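Local coordinates for lipoprotein (Streptococcus pneumoniae, PDB 3CX3), which binds zinc and probably delivers it, as a surface lipoprotein, to an ABC transporter for uptake into the pneumococcal cell, at residues E163-F168 with A191-L196; T229-S234 with M276-E281; G74-N79 with V85-A90. All coordinates share one frame; numbering follows the deposited sequence.

Interaction 1. Residues E163-F168 with A191-L196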
loop_
_atom_site.group_PDB
_atom_site.type_symbol
_atom_site.label_atom_id
_atom_site.label_comp_id
_atom_site.label_asym_id
_atom_site.label_seq_id
_atom_site.Cartn_x
_atom_site.Cartn_y
_atom_site.Cartn_z
ATOM N N GLU A 163 7.070 13.710 9.807
ATOM C CA GLU A 163 6.399 14.203 11.018
ATOM C C GLU A 163 5.483 13.166 11.658
ATOM O O GLU A 163 5.393 13.074 12.884
ATOM C CB GLU A 163 5.636 15.503 10.734
ATOM C CG GLU A 163 6.559 16.702 10.694
ATOM C CD GLU A 163 5.831 18.008 10.486
ATOM O OE1 GLU A 163 5.409 18.283 9.336
ATOM O OE2 GLU A 163 5.707 18.778 11.470
ATOM N N LEU A 164 4.807 12.394 10.818
ATOM C CA LEU A 164 4.014 11.251 11.245
ATOM C C LEU A 164 4.888 10.209 11.989
ATOM O O LEU A 164 4.508 9.731 13.066
ATOM C CB LEU A 164 3.279 10.668 10.019
ATOM C CG LEU A 164 2.285 9.492 10.062
ATOM C CD1 LEU A 164 1.489 9.446 11.364
ATOM C CD2 LEU A 164 1.336 9.536 8.874
ATOM N N THR A 165 6.057 9.889 11.427
ATOM C CA THR A 165 7.068 9.026 12.083
ATOM C C THR A 165 7.495 9.559 13.452
ATOM O O THR A 165 7.731 8.777 14.370
ATOM C CB THR A 165 8.357 8.836 11.212
ATOM O OG1 THR A 165 8.019 8.281 9.939
ATOM C CG2 THR A 165 9.352 7.893 11.883
ATOM N N LYS A 166 7.605 10.882 13.566
ATOM C CA LYS A 166 7.985 11.562 14.816
ATOM C C LYS A 166 6.894 11.556 15.884
ATOM O O LYS A 166 7.155 11.247 17.054
ATOM C CB LYS A 166 8.395 13.010 14.553
ATOM C CG LYS A 166 9.871 13.239 14.628
ATOM C CD LYS A 166 10.475 13.362 13.262
ATOM C CE LYS A 166 11.582 14.399 13.274
ATOM N NZ LYS A 166 11.130 15.681 13.911
ATOM N N LYS A 167 5.680 11.920 15.482
ATOM C CA LYS A 167 4.537 11.881 16.377
ATOM C C LYS A 167 4.422 10.480 16.965
ATOM O O LYS A 167 4.282 10.328 18.177
ATOM C CB LYS A 167 3.263 12.287 15.628
ATOM C CG LYS A 167 1.991 12.428 16.465
ATOM C CD LYS A 167 0.887 13.040 15.605
ATOM C CE LYS A 167 -0.489 12.691 16.115
ATOM N NZ LYS A 167 -0.935 13.679 17.126
ATOM N N PHE A 168 4.559 9.471 16.108
ATOM C CA PHE A 168 4.327 8.082 16.492
ATOM C C PHE A 168 5.473 7.265 17.101
ATOM O O PHE A 168 5.220 6.269 17.781
ATOM C CB PHE A 168 3.705 7.321 15.322
ATOM C CG PHE A 168 2.235 7.493 15.243
ATOM C CD1 PHE A 168 1.390 6.633 15.927
ATOM C CD2 PHE A 168 1.689 8.556 14.543
ATOM C CE1 PHE A 168 0.020 6.813 15.881
ATOM C CE2 PHE A 168 0.311 8.732 14.489
ATOM C CZ PHE A 168 -0.514 7.859 15.157
ATOM N N ALA A 191 5.526 -2.102 11.058
ATOM C CA ALA A 191 6.014 -2.772 12.267
ATOM C C ALA A 191 7.517 -2.595 12.530
ATOM O O ALA A 191 7.923 -2.283 13.662
ATOM C CB ALA A 191 5.665 -4.254 12.224
ATOM N N LYS A 192 8.323 -2.801 11.481
ATOM C CA LYS A 192 9.777 -2.794 11.584
ATOM C C LYS A 192 10.274 -1.380 11.824
ATOM O O LYS A 192 11.201 -1.177 12.608
ATOM C CB LYS A 192 10.420 -3.404 10.333
ATOM C CG LYS A 192 11.939 -3.537 10.386
ATOM C CD LYS A 192 12.504 -4.180 9.114
ATOM C CE LYS A 192 12.807 -5.667 9.296
ATOM N NZ LYS A 192 11.634 -6.533 8.998
ATOM N N ARG A 193 9.654 -0.397 11.177
ATOM C CA ARG A 193 10.002 0.996 11.470
ATOM C C ARG A 193 9.645 1.414 12.910
ATOM O O ARG A 193 10.047 2.482 13.377
ATOM C CB ARG A 193 9.408 1.975 10.455
ATOM C CG ARG A 193 9.882 3.408 10.722
ATOM C CD ARG A 193 10.024 4.247 9.491
ATOM N NE ARG A 193 10.917 3.671 8.486
ATOM C CZ ARG A 193 12.236 3.846 8.443
ATOM N NH1 ARG A 193 12.858 4.579 9.364
ATOM N NH2 ARG A 193 12.936 3.277 7.468
ATOM N N PHE A 194 8.919 0.565 13.624
ATOM C CA PHE A 194 8.461 0.963 14.940
ATOM C C PHE A 194 8.779 -0.004 16.074
ATOM O O PHE A 194 8.217 0.099 17.161
ATOM C CB PHE A 194 6.978 1.328 14.866
ATOM C CG PHE A 194 6.726 2.584 14.101
ATOM C CD1 PHE A 194 6.230 2.537 12.808
ATOM C CD2 PHE A 194 7.020 3.823 14.664
ATOM C CE1 PHE A 194 5.995 3.711 12.086
ATOM C CE2 PHE A 194 6.797 5.006 13.958
ATOM C CZ PHE A 194 6.285 4.951 12.662
ATOM N N GLY A 195 9.708 -0.921 15.827
ATOM C CA GLY A 195 10.142 -1.869 16.848
ATOM C C GLY A 195 9.140 -2.976 17.093
ATOM O O GLY A 195 9.466 -3.993 17.708
ATOM N N LEU A 196 7.911 -2.772 16.619
ATOM C CA LEU A 196 6.881 -3.787 16.672
ATOM C C LEU A 196 7.277 -4.981 15.812
ATOM O O LEU A 196 8.155 -4.879 14.943
ATOM C CB LEU A 196 5.565 -3.224 16.141
ATOM C CG LEU A 196 5.098 -1.851 16.633
ATOM C CD1 LEU A 196 3.966 -1.373 15.749
ATOM C CD2 LEU A 196 4.662 -1.894 18.099
#
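F194 is the side chain through which segment 191-196, the end of helix 188-193 and the loop after it, meets the helical segment 163-168, and its ring enters by an edge instead of lying flat. CE2 leads: it stands 3.9 Å from the main-chain O of T165, with that oxygen near the plane of the ring. The same ring atom is 4.1 Å from F168 CB, while F168 C lies obliquely to the ring. CZ, next round the rim, comes to 4.3 Å from T165 CG2. What the phenyl edge finds is therefore largely helix backbone, together with CB of F168 and the gamma methyl of T165. CG of F194 is anti to the carbonyl carbon (chi1 -69°), a rotation that aims the ring at the helix. The ring of F168 heads elsewhere, toward helix 268-281, and K171 forms a cation-pi pair with it.

The packing thins toward R193, on the partly exposed side. Its CG lies over one face of the F194 ring, offset toward the rim, and its CD is only loosely placed against T165 CG2 at 4.4 Å. Beyond that the arginine's charge is used for other partners: D124 and E126 both form salt bridges with the guanidinium group, which probably limits its freedom to swing. No hydrogen bond joins the two segments themselves; their contact is van der Waals, with a weak hydrogen bond from Q169 NE2 to R193 O just beyond it. An aromatic residue just after a short helix thus docks 188-193 onto helix 147-173, the long helix characteristic of metal-binding receptors of this family.

Interaction 2. Residues T229-S234 with M276-E281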
loop_
_atom_site.group_PDB
_atom_site.type_symbol
_atom_site.label_atom_id
_atom_site.label_comp_id
_atom_site.label_asym_id
_atom_site.label_seq_id
_atom_site.Cartn_x
_atom_site.Cartn_y
_atom_site.Cartn_z
ATOM N N THR A 229 -6.573 -8.558 20.075
ATOM C CA THR A 229 -7.337 -8.133 18.922
ATOM C C THR A 229 -6.673 -8.728 17.690
ATOM O O THR A 229 -5.469 -8.596 17.508
ATOM C CB THR A 229 -7.362 -6.575 18.827
ATOM O OG1 THR A 229 -8.023 -6.029 19.980
ATOM C CG2 THR A 229 -8.068 -6.101 17.576
ATOM N N ILE A 230 -7.454 -9.415 16.867
ATOM C CA ILE A 230 -7.005 -9.713 15.523
ATOM C C ILE A 230 -7.516 -8.559 14.657
ATOM O O ILE A 230 -8.666 -8.130 14.800
ATOM C CB ILE A 230 -7.446 -11.123 15.025
ATOM C CG1 ILE A 230 -8.912 -11.404 15.351
ATOM C CG2 ILE A 230 -6.573 -12.220 15.658
ATOM C CD1 ILE A 230 -9.412 -12.730 14.814
ATOM N N PHE A 231 -6.641 -8.012 13.821
ATOM C CA PHE A 231 -7.011 -6.897 12.963
ATOM C C PHE A 231 -7.454 -7.370 11.570
ATOM O O PHE A 231 -6.630 -7.772 10.748
ATOM C CB PHE A 231 -5.855 -5.897 12.837
ATOM C CG PHE A 231 -5.557 -5.130 14.094
ATOM C CD1 PHE A 231 -6.407 -4.110 14.530
ATOM C CD2 PHE A 231 -4.402 -5.403 14.833
ATOM C CE1 PHE A 231 -6.115 -3.373 15.700
ATOM C CE2 PHE A 231 -4.098 -4.684 16.010
ATOM C CZ PHE A 231 -4.955 -3.660 16.436
ATOM N N THR A 232 -8.761 -7.322 11.311
ATOM C CA THR A 232 -9.281 -7.638 9.988
ATOM C C THR A 232 -9.354 -6.392 9.136
ATOM O O THR A 232 -9.017 -5.307 9.589
ATOM C CB THR A 232 -10.689 -8.266 10.039
ATOM O OG1 THR A 232 -11.532 -7.515 10.922
ATOM C CG2 THR A 232 -10.616 -9.700 10.494
ATOM N N GLU A 233 -9.768 -6.574 7.886
ATOM C CA GLU A 233 -10.223 -5.476 7.043
ATOM C C GLU A 233 -11.734 -5.591 6.851
ATOM O O GLU A 233 -12.382 -6.481 7.405
ATOM C CB GLU A 233 -9.540 -5.512 5.678
ATOM C CG GLU A 233 -8.032 -5.729 5.697
ATOM C CD GLU A 233 -7.586 -6.665 4.582
ATOM O OE1 GLU A 233 -8.467 -7.099 3.804
ATOM O OE2 GLU A 233 -6.375 -6.977 4.478
ATOM N N SER A 234 -12.297 -4.670 6.079
ATOM C CA SER A 234 -13.673 -4.816 5.607
ATOM C C SER A 234 -13.637 -5.964 4.616
ATOM O O SER A 234 -14.139 -7.058 4.901
ATOM C CB SER A 234 -14.163 -3.541 4.913
ATOM O OG SER A 234 -15.279 -3.829 4.078
HETATM N N MSE A 276 -2.662 4.191 11.874
HETATM C CA MSE A 276 -1.581 4.229 12.847
HETATM C C MSE A 276 -2.084 4.526 14.251
HETATM O O MSE A 276 -1.531 3.990 15.216
HETATM C CB MSE A 276 -0.486 5.179 12.413
HETATM C CG MSE A 276 0.301 4.613 11.266
HETATM SE SE MSE A 276 1.628 5.835 10.612
HETATM C CE MSE A 276 2.909 5.765 12.082
ATOM N N SER A 277 -3.135 5.349 14.353
ATOM C CA SER A 277 -3.890 5.553 15.605
ATOM C C SER A 277 -4.339 4.232 16.204
ATOM O O SER A 277 -3.913 3.830 17.293
ATOM C CB SER A 277 -5.165 6.364 15.348
ATOM O OG SER A 277 -4.923 7.745 15.304
ATOM N N ILE A 278 -5.234 3.583 15.470
ATOM C CA ILE A 278 -5.841 2.324 15.853
ATOM C C ILE A 278 -4.790 1.377 16.434
ATOM O O ILE A 278 -4.896 0.985 17.598
ATOM C CB ILE A 278 -6.621 1.729 14.647
ATOM C CG1 ILE A 278 -7.771 2.675 14.267
ATOM C CG2 ILE A 278 -7.146 0.313 14.942
ATOM C CD1 ILE A 278 -8.276 2.523 12.834
ATOM N N LEU A 279 -3.757 1.070 15.652
ATOM C CA LEU A 279 -2.692 0.161 16.086
ATOM C C LEU A 279 -1.986 0.593 17.388
ATOM O O LEU A 279 -1.780 -0.224 18.295
ATOM C CB LEU A 279 -1.666 -0.055 14.967
ATOM C CG LEU A 279 -0.569 -1.093 15.244
ATOM C CD1 LEU A 279 -1.175 -2.484 15.476
ATOM C CD2 LEU A 279 0.486 -1.128 14.124
ATOM N N ALA A 280 -1.615 1.867 17.479
ATOM C CA ALA A 280 -0.970 2.386 18.685
ATOM C C ALA A 280 -1.934 2.444 19.877
ATOM O O ALA A 280 -1.545 2.098 20.987
ATOM C CB ALA A 280 -0.356 3.741 18.421
ATOM N N GLU A 281 -3.186 2.854 19.647
ATOM C CA GLU A 281 -4.203 2.899 20.715
ATOM C C GLU A 281 -4.407 1.525 21.359
ATOM O O GLU A 281 -4.709 1.424 22.552
ATOM C CB GLU A 281 -5.541 3.466 20.207
ATOM C CG GLU A 281 -6.705 3.359 21.223
ATOM C CD GLU A 281 -7.523 4.636 21.337
#
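F231 reaches from its strand to I278 and L279 on helix 268-281, and the residues before and after it show how one segment serves several layers. T229 comes first, laying CG2 over one face of the F231 ring, offset toward the rim. I230 turns to the other side of the sheet and packs on L244 and V245 of helix 239-245. F231 follows and sets the far end of the ring against two aliphatic side chains of the helix. CE1 meets I278 CG2 at 3.9 Å as the two side chains slide past each other in opposite directions. On the other side of CZ, F231 CE2 is 3.7 Å from L279 CD1, and here the side chains cross at about a right angle. L279 extends CG anti to its backbone N (chi1 -174°), which brings the end of the leucine nearer the strand. T232 again faces helix 239-245, touching A241. E233 then leaves the strand and forms a hydrogen bond through OE2 with ND1 of H184, a zinc ligand, acting as a second-shell residue. This is the three-layer alpha/beta arrangement of a chelatase-like lobe, a parallel sheet between helices with the metal site beside its strand ends.

Interaction 3. Residues G74-N79 with V85-A90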
loop_
_atom_site.group_PDB
_atom_site.type_symbol
_atom_site.label_atom_id
_atom_site.label_comp_id
_atom_site.label_asym_id
_atom_site.label_seq_id
_atom_site.Cartn_x
_atom_site.Cartn_y
_atom_site.Cartn_z
ATOM N N GLY A 74 5.148 -4.913 -16.555
ATOM C CA GLY A 74 6.200 -5.442 -17.375
ATOM C C GLY A 74 5.357 -6.282 -18.305
ATOM O O GLY A 74 4.393 -6.927 -17.872
ATOM N N SER A 75 5.673 -6.235 -19.589
ATOM C CA SER A 75 4.898 -6.964 -20.576
ATOM C C SER A 75 3.767 -6.156 -21.215
ATOM O O SER A 75 3.205 -6.582 -22.228
ATOM C CB SER A 75 4.413 -8.301 -20.014
ATOM O OG SER A 75 5.498 -9.221 -20.006
ATOM N N LEU A 76 3.432 -5.013 -20.620
ATOM C CA LEU A 76 2.712 -3.971 -21.338
ATOM C C LEU A 76 3.663 -3.508 -22.428
ATOM O O LEU A 76 4.822 -3.202 -22.147
ATOM C CB LEU A 76 2.366 -2.803 -20.414
ATOM C CG LEU A 76 0.937 -2.551 -19.924
ATOM C CD1 LEU A 76 0.213 -3.814 -19.480
ATOM C CD2 LEU A 76 0.978 -1.536 -18.796
ATOM N N ASP A 77 3.192 -3.482 -23.671
ATOM C CA ASP A 77 4.070 -3.159 -24.798
ATOM C C ASP A 77 3.507 -2.028 -25.650
ATOM O O ASP A 77 2.887 -2.275 -26.681
ATOM C CB ASP A 77 4.372 -4.409 -25.635
ATOM C CG ASP A 77 5.698 -4.313 -26.387
ATOM O OD1 ASP A 77 6.405 -3.276 -26.281
ATOM O OD2 ASP A 77 6.037 -5.290 -27.095
ATOM N N PRO A 78 3.732 -0.774 -25.212
ATOM C CA PRO A 78 3.167 0.390 -25.886
ATOM C C PRO A 78 3.728 0.544 -27.291
ATOM O O PRO A 78 3.006 0.933 -28.210
ATOM C CB PRO A 78 3.606 1.561 -24.994
ATOM C CG PRO A 78 3.971 0.945 -23.687
ATOM C CD PRO A 78 4.542 -0.375 -24.045
ATOM N N ASN A 79 5.007 0.219 -27.446
ATOM C CA ASN A 79 5.708 0.393 -28.707
ATOM C C ASN A 79 5.699 -0.932 -29.450
ATOM O O ASN A 79 6.690 -1.659 -29.481
ATOM C CB ASN A 79 7.124 0.921 -28.443
ATOM C CG ASN A 79 7.124 2.199 -27.589
ATOM O OD1 ASN A 79 7.698 2.234 -26.489
ATOM N ND2 ASN A 79 6.461 3.249 -28.091
ATOM N N VAL A 85 2.342 5.689 -24.102
ATOM C CA VAL A 85 2.314 5.767 -22.643
ATOM C C VAL A 85 3.714 5.808 -22.091
ATOM O O VAL A 85 4.624 5.134 -22.593
ATOM C CB VAL A 85 1.609 4.571 -21.962
ATOM C CG1 VAL A 85 0.170 4.893 -21.626
ATOM C CG2 VAL A 85 1.718 3.313 -22.788
ATOM N N LYS A 86 3.878 6.625 -21.060
ATOM C CA LYS A 86 5.028 6.535 -20.200
ATOM C C LYS A 86 4.583 5.588 -19.102
ATOM O O LYS A 86 3.618 5.870 -18.389
ATOM C CB LYS A 86 5.375 7.914 -19.648
ATOM C CG LYS A 86 4.999 9.059 -20.594
ATOM C CD LYS A 86 5.526 8.842 -22.029
ATOM C CE LYS A 86 5.264 10.061 -22.933
ATOM N NZ LYS A 86 3.839 10.224 -23.392
ATOM N N VAL A 87 5.235 4.435 -19.017
ATOM C CA VAL A 87 4.917 3.464 -17.991
ATOM C C VAL A 87 5.913 3.706 -16.875
ATOM O O VAL A 87 7.126 3.686 -17.100
ATOM C CB VAL A 87 4.990 1.989 -18.506
ATOM C CG1 VAL A 87 4.311 1.029 -17.532
ATOM C CG2 VAL A 87 4.345 1.852 -19.863
ATOM N N LEU A 88 5.398 3.956 -15.675
ATOM C CA LEU A 88 6.233 4.380 -14.544
ATOM C C LEU A 88 6.097 3.473 -13.315
ATOM O O LEU A 88 5.019 3.365 -12.726
ATOM C CB LEU A 88 5.949 5.862 -14.190
ATOM C CG LEU A 88 6.210 6.839 -15.360
ATOM C CD1 LEU A 88 5.839 8.259 -15.024
ATOM C CD2 LEU A 88 7.671 6.791 -15.821
ATOM N N GLU A 89 7.201 2.822 -12.939
ATOM C CA GLU A 89 7.248 1.974 -11.727
ATOM C C GLU A 89 7.683 2.889 -10.590
ATOM O O GLU A 89 8.828 3.333 -10.556
ATOM C CB GLU A 89 8.188 0.775 -11.907
ATOM C CG GLU A 89 8.036 -0.330 -10.838
ATOM C CD GLU A 89 9.261 -1.286 -10.694
ATOM O OE1 GLU A 89 9.087 -2.480 -10.417
ATOM O OE2 GLU A 89 10.414 -0.868 -10.852
ATOM N N ALA A 90 6.758 3.166 -9.674
ATOM C CA ALA A 90 6.910 4.233 -8.693
ATOM C C ALA A 90 7.864 3.885 -7.583
ATOM O O ALA A 90 8.389 4.777 -6.917
ATOM C CB ALA A 90 5.553 4.653 -8.135
#
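P78 and V85 meet across a short loop, and the proline can be followed round its ring. Its CB lies 3.4 Å from V85 CG2, close for two carbons. CG is just as near the same methyl, at 3.4 Å, so that CG2 of the valine sits against two successive ring atoms, the side chains crossing at about a right angle. CG also faces V87, whose CB points toward the segment, standing 3.9 Å from V87 CG2. From there CD bends back to the proline nitrogen, and the proline also touches Y57 and S83.

Strand 86-89 is an outermost strand of the four-stranded parallel sheet of order 2-1-3-4 in its half of the protein. The crossover from strand 61-64 to it brings the irregular segment 74-79 over one face of the sheet, where helix 50-58 also packs.

V87 divides its branches between two partners. With CG1 anti to the backbone N (chi1 -165°) and CG2 on the side of the backbone N, one methyl is left to P78 while the other turns to L76, where V87 CG1 is 4.4 Å from L76 CD2. L76 was modelled in two conformers, so this looser touch is doubtful; the leucine also packs on I53, I56 and F62. Between L76 and P78, D77 points away from the strand, its backbone N hydrogen-bonded to the hydroxyl of Y57.

Followed from the N terminus, the chain makes interaction 3 first, closing a short loop of five residues, 80-84, at the edge of the first parallel sheet. Interaction 1 comes next, returning the chain to helix 147-173 after 22 intervening residues that include strand 180-182. Interaction 2 closes last and over the longest span, 41 residues. The three stand in series; none nests or crosses. Interaction 3 belongs to the lobe of the first sheet, whereas interactions 1 and 2 join helices 147-173, 188-193 and 268-281 to the second. These two adjoin: M276 packs against L164, F168 and F194, its CE 3.5 Å from F194 CZ. Interaction 3 lies on the opposite side of the chain's centre, its centre about 34 Å from that of interaction 1.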